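Local coordinates for protein type III restriction-modification enzyme EcoP15I Res subunit (Escherichia coli, PDB 4ZCF) that cuts DNA as the restriction subunit of a type III enzyme, using an ATP-dependent helicase-like motor and a C-terminal endonuclease domain, at residues L370-E381 / L554-E562. Residues are numbered along the deposited sequence; the frame is centred on the assembly and turned at random.
Sequences LADNMMRKAVKE and LKYYVDFTE
Ala378 sets its methyl group over one face of the Tyr557 ring: CB lies 4.1 Å from the ring centroid and 16° off the normal, a CH-pi contact displaced toward the rim. Lys377, its chain bent at chi3 (86°), brings CE to the edge of the same ring, 4.0 Å from Tyr557 CE2. Glu381 CB, also at the ring edge, makes a van der Waals contact with Tyr557 OH (3.2 Å). At this end Lys555 NZ donates a weak hydrogen bond to Glu381 O (3.3 Å) and forms a long salt bridge with Glu381 OE1. Strand 553-558 lies between strands 513-518 and 280-285 in the parallel sheet that, by its topology, probably forms the core of the motor's second RecA-like domain; the axes of 370-381 and 554-558 run nearly antiparallel, at 170°. With an alanine in place of Tyr557, Ala378 would probably lose its aromatic cover and a gap would open between helix and sheet. Beyond the strand, Met374 CE (3.4 Å) and Leu370 CD2 make van der Waals contacts with Asp559 OD1, and Leu370 CD2 also touches the edge of Phe560 at CE1 (3.6 Å). A type I turn from Asp559 to Glu562 carries that ring. Tyr284 also stacks on Tyr557; farther out, Gln515 NE2 hydrogen-bonds Ala378 O, tying helix to strand 513-518.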
# COMPACT_ATOMS: atom_id res chain seq x y z
N LEU C 370 49.18 -8.27 16.23
CA LEU C 370 49.00 -9.02 14.97
C LEU C 370 48.07 -8.29 13.99
O LEU C 370 48.39 -8.19 12.80
CB LEU C 370 48.45 -10.44 15.29
CG LEU C 370 47.93 -11.31 14.13
CD1 LEU C 370 49.06 -12.02 13.43
CD2 LEU C 370 46.91 -12.32 14.64
N ALA C 371 46.94 -7.80 14.46
CA ALA C 371 46.08 -6.98 13.64
C ALA C 371 46.70 -5.67 13.23
O ALA C 371 46.62 -5.27 12.10
CB ALA C 371 44.79 -6.73 14.37
N ASP C 372 47.34 -5.01 14.18
CA ASP C 372 47.80 -3.66 13.99
C ASP C 372 48.80 -3.75 12.91
O ASP C 372 49.06 -2.81 12.19
CB ASP C 372 48.47 -3.16 15.25
CG ASP C 372 48.22 -1.72 15.50
OD1 ASP C 372 47.41 -1.15 14.76
OD2 ASP C 372 48.83 -1.16 16.42
N ASN C 373 49.43 -4.90 12.87
CA ASN C 373 50.51 -5.21 11.92
C ASN C 373 49.92 -5.46 10.53
O ASN C 373 50.44 -4.93 9.55
CB ASN C 373 51.30 -6.43 12.41
CG ASN C 373 52.80 -6.31 12.23
OD1 ASN C 373 53.33 -6.42 11.12
ND2 ASN C 373 53.52 -6.16 13.34
N MET C 374 48.83 -6.25 10.46
CA MET C 374 48.11 -6.59 9.22
C MET C 374 47.52 -5.34 8.55
O MET C 374 47.63 -5.19 7.34
CB MET C 374 47.00 -7.61 9.52
CG MET C 374 47.23 -8.96 8.88
SD MET C 374 45.82 -10.09 9.01
CE MET C 374 45.88 -10.50 10.77
N MET C 375 46.92 -4.45 9.37
CA MET C 375 46.29 -3.19 8.95
C MET C 375 47.32 -2.18 8.43
O MET C 375 47.08 -1.54 7.40
CB MET C 375 45.47 -2.61 10.10
CG MET C 375 44.77 -1.31 9.75
SD MET C 375 43.61 -0.76 11.03
CE MET C 375 44.77 -0.17 12.30
N ARG C 376 48.47 -2.05 9.12
CA ARG C 376 49.59 -1.17 8.75
C ARG C 376 50.17 -1.58 7.39
O ARG C 376 50.38 -0.73 6.53
CB ARG C 376 50.67 -1.21 9.83
CG ARG C 376 51.72 -0.09 9.74
CD ARG C 376 52.59 -0.03 10.99
NE ARG C 376 53.39 -1.25 11.19
CZ ARG C 376 53.18 -2.13 12.16
NH1 ARG C 376 52.21 -1.95 13.04
NH2 ARG C 376 53.96 -3.21 12.26
N LYS C 377 50.41 -2.90 7.20
CA LYS C 377 50.94 -3.52 5.99
C LYS C 377 50.03 -3.29 4.74
O LYS C 377 50.55 -2.96 3.68
CB LYS C 377 51.19 -5.02 6.24
CG LYS C 377 52.08 -5.72 5.21
CD LYS C 377 52.54 -7.10 5.69
CE LYS C 377 51.56 -8.22 5.42
NZ LYS C 377 52.08 -9.54 5.87
N ALA C 378 48.69 -3.43 4.90
CA ALA C 378 47.70 -3.22 3.82
C ALA C 378 47.61 -1.75 3.41
O ALA C 378 47.40 -1.47 2.23
CB ALA C 378 46.33 -3.73 4.24
N VAL C 379 47.77 -0.82 4.38
CA VAL C 379 47.75 0.62 4.12
C VAL C 379 48.95 0.98 3.22
O VAL C 379 48.75 1.55 2.14
CB VAL C 379 47.69 1.46 5.43
CG1 VAL C 379 48.06 2.92 5.19
CG2 VAL C 379 46.32 1.35 6.09
N LYS C 380 50.18 0.58 3.63
CA LYS C 380 51.43 0.81 2.90
C LYS C 380 51.38 0.26 1.47
O LYS C 380 51.88 0.91 0.54
CB LYS C 380 52.62 0.21 3.66
N GLU C 381 50.75 -0.92 1.30
CA GLU C 381 50.60 -1.58 0.01
C GLU C 381 49.54 -0.92 -0.87
O GLU C 381 49.69 -0.93 -2.10
CB GLU C 381 50.34 -3.09 0.17
CG GLU C 381 51.50 -3.88 0.79
CD GLU C 381 52.89 -3.61 0.25
OE1 GLU C 381 53.10 -3.77 -0.98
OE2 GLU C 381 53.78 -3.25 1.06
N LEU C 554 44.54 -9.00 -7.15
CA LEU C 554 43.90 -8.76 -5.85
C LEU C 554 44.85 -9.24 -4.76
O LEU C 554 45.23 -10.41 -4.75
CB LEU C 554 42.52 -9.46 -5.71
CG LEU C 554 41.95 -9.56 -4.27
CD1 LEU C 554 41.15 -8.34 -3.89
CD2 LEU C 554 41.17 -10.83 -4.06
N LYS C 555 45.20 -8.34 -3.84
CA LYS C 555 46.07 -8.67 -2.72
C LYS C 555 45.17 -9.16 -1.59
O LYS C 555 44.16 -8.52 -1.27
CB LYS C 555 46.92 -7.46 -2.29
CG LYS C 555 47.87 -6.94 -3.37
CD LYS C 555 48.72 -5.80 -2.82
CE LYS C 555 49.53 -5.08 -3.88
NZ LYS C 555 50.23 -3.90 -3.31
N TYR C 556 45.49 -10.33 -1.03
CA TYR C 556 44.70 -10.96 0.03
C TYR C 556 45.54 -11.14 1.28
O TYR C 556 46.63 -11.70 1.22
CB TYR C 556 44.13 -12.31 -0.47
CG TYR C 556 42.87 -12.72 0.25
CD1 TYR C 556 42.92 -13.45 1.43
CD2 TYR C 556 41.61 -12.37 -0.24
CE1 TYR C 556 41.77 -13.83 2.10
CE2 TYR C 556 40.45 -12.75 0.42
CZ TYR C 556 40.53 -13.48 1.59
OH TYR C 556 39.39 -13.85 2.27
N TYR C 557 45.04 -10.66 2.42
CA TYR C 557 45.73 -10.69 3.72
C TYR C 557 45.12 -11.71 4.66
O TYR C 557 43.94 -11.61 5.02
CB TYR C 557 45.77 -9.30 4.36
CG TYR C 557 46.55 -8.30 3.53
CD1 TYR C 557 45.96 -7.68 2.42
CD2 TYR C 557 47.86 -7.97 3.83
CE1 TYR C 557 46.67 -6.78 1.63
CE2 TYR C 557 48.58 -7.07 3.05
CZ TYR C 557 47.98 -6.48 1.96
OH TYR C 557 48.69 -5.60 1.18
N VAL C 558 45.94 -12.71 5.07
CA VAL C 558 45.56 -13.78 5.99
C VAL C 558 46.40 -13.85 7.28
O VAL C 558 47.44 -13.19 7.40
CB VAL C 558 45.36 -15.18 5.32
CG1 VAL C 558 44.10 -15.21 4.47
CG2 VAL C 558 46.58 -15.60 4.51
N ASP C 559 45.91 -14.65 8.24
CA ASP C 559 46.47 -14.91 9.56
C ASP C 559 47.71 -15.81 9.49
O ASP C 559 48.00 -16.43 8.46
CB ASP C 559 45.40 -15.61 10.41
CG ASP C 559 45.01 -14.91 11.70
OD1 ASP C 559 45.34 -13.71 11.85
OD2 ASP C 559 44.35 -15.55 12.55
N PHE C 560 48.41 -15.93 10.64
CA PHE C 560 49.54 -16.83 10.85
C PHE C 560 48.98 -18.26 10.74
O PHE C 560 49.68 -19.16 10.28
CB PHE C 560 50.18 -16.59 12.24
CG PHE C 560 49.25 -16.75 13.44
CD1 PHE C 560 48.50 -15.68 13.90
CD2 PHE C 560 49.14 -17.97 14.09
CE1 PHE C 560 47.62 -15.83 14.98
CE2 PHE C 560 48.27 -18.12 15.17
CZ PHE C 560 47.51 -17.06 15.61
N THR C 561 47.69 -18.44 11.13
CA THR C 561 46.92 -19.68 11.13
C THR C 561 46.77 -20.31 9.74
O THR C 561 46.66 -21.53 9.64
CB THR C 561 45.55 -19.43 11.73
N GLU C 562 46.76 -19.47 8.69
CA GLU C 562 46.62 -19.93 7.30
C GLU C 562 47.94 -19.77 6.52
O GLU C 562 48.20 -18.70 5.94
CB GLU C 562 45.47 -19.21 6.62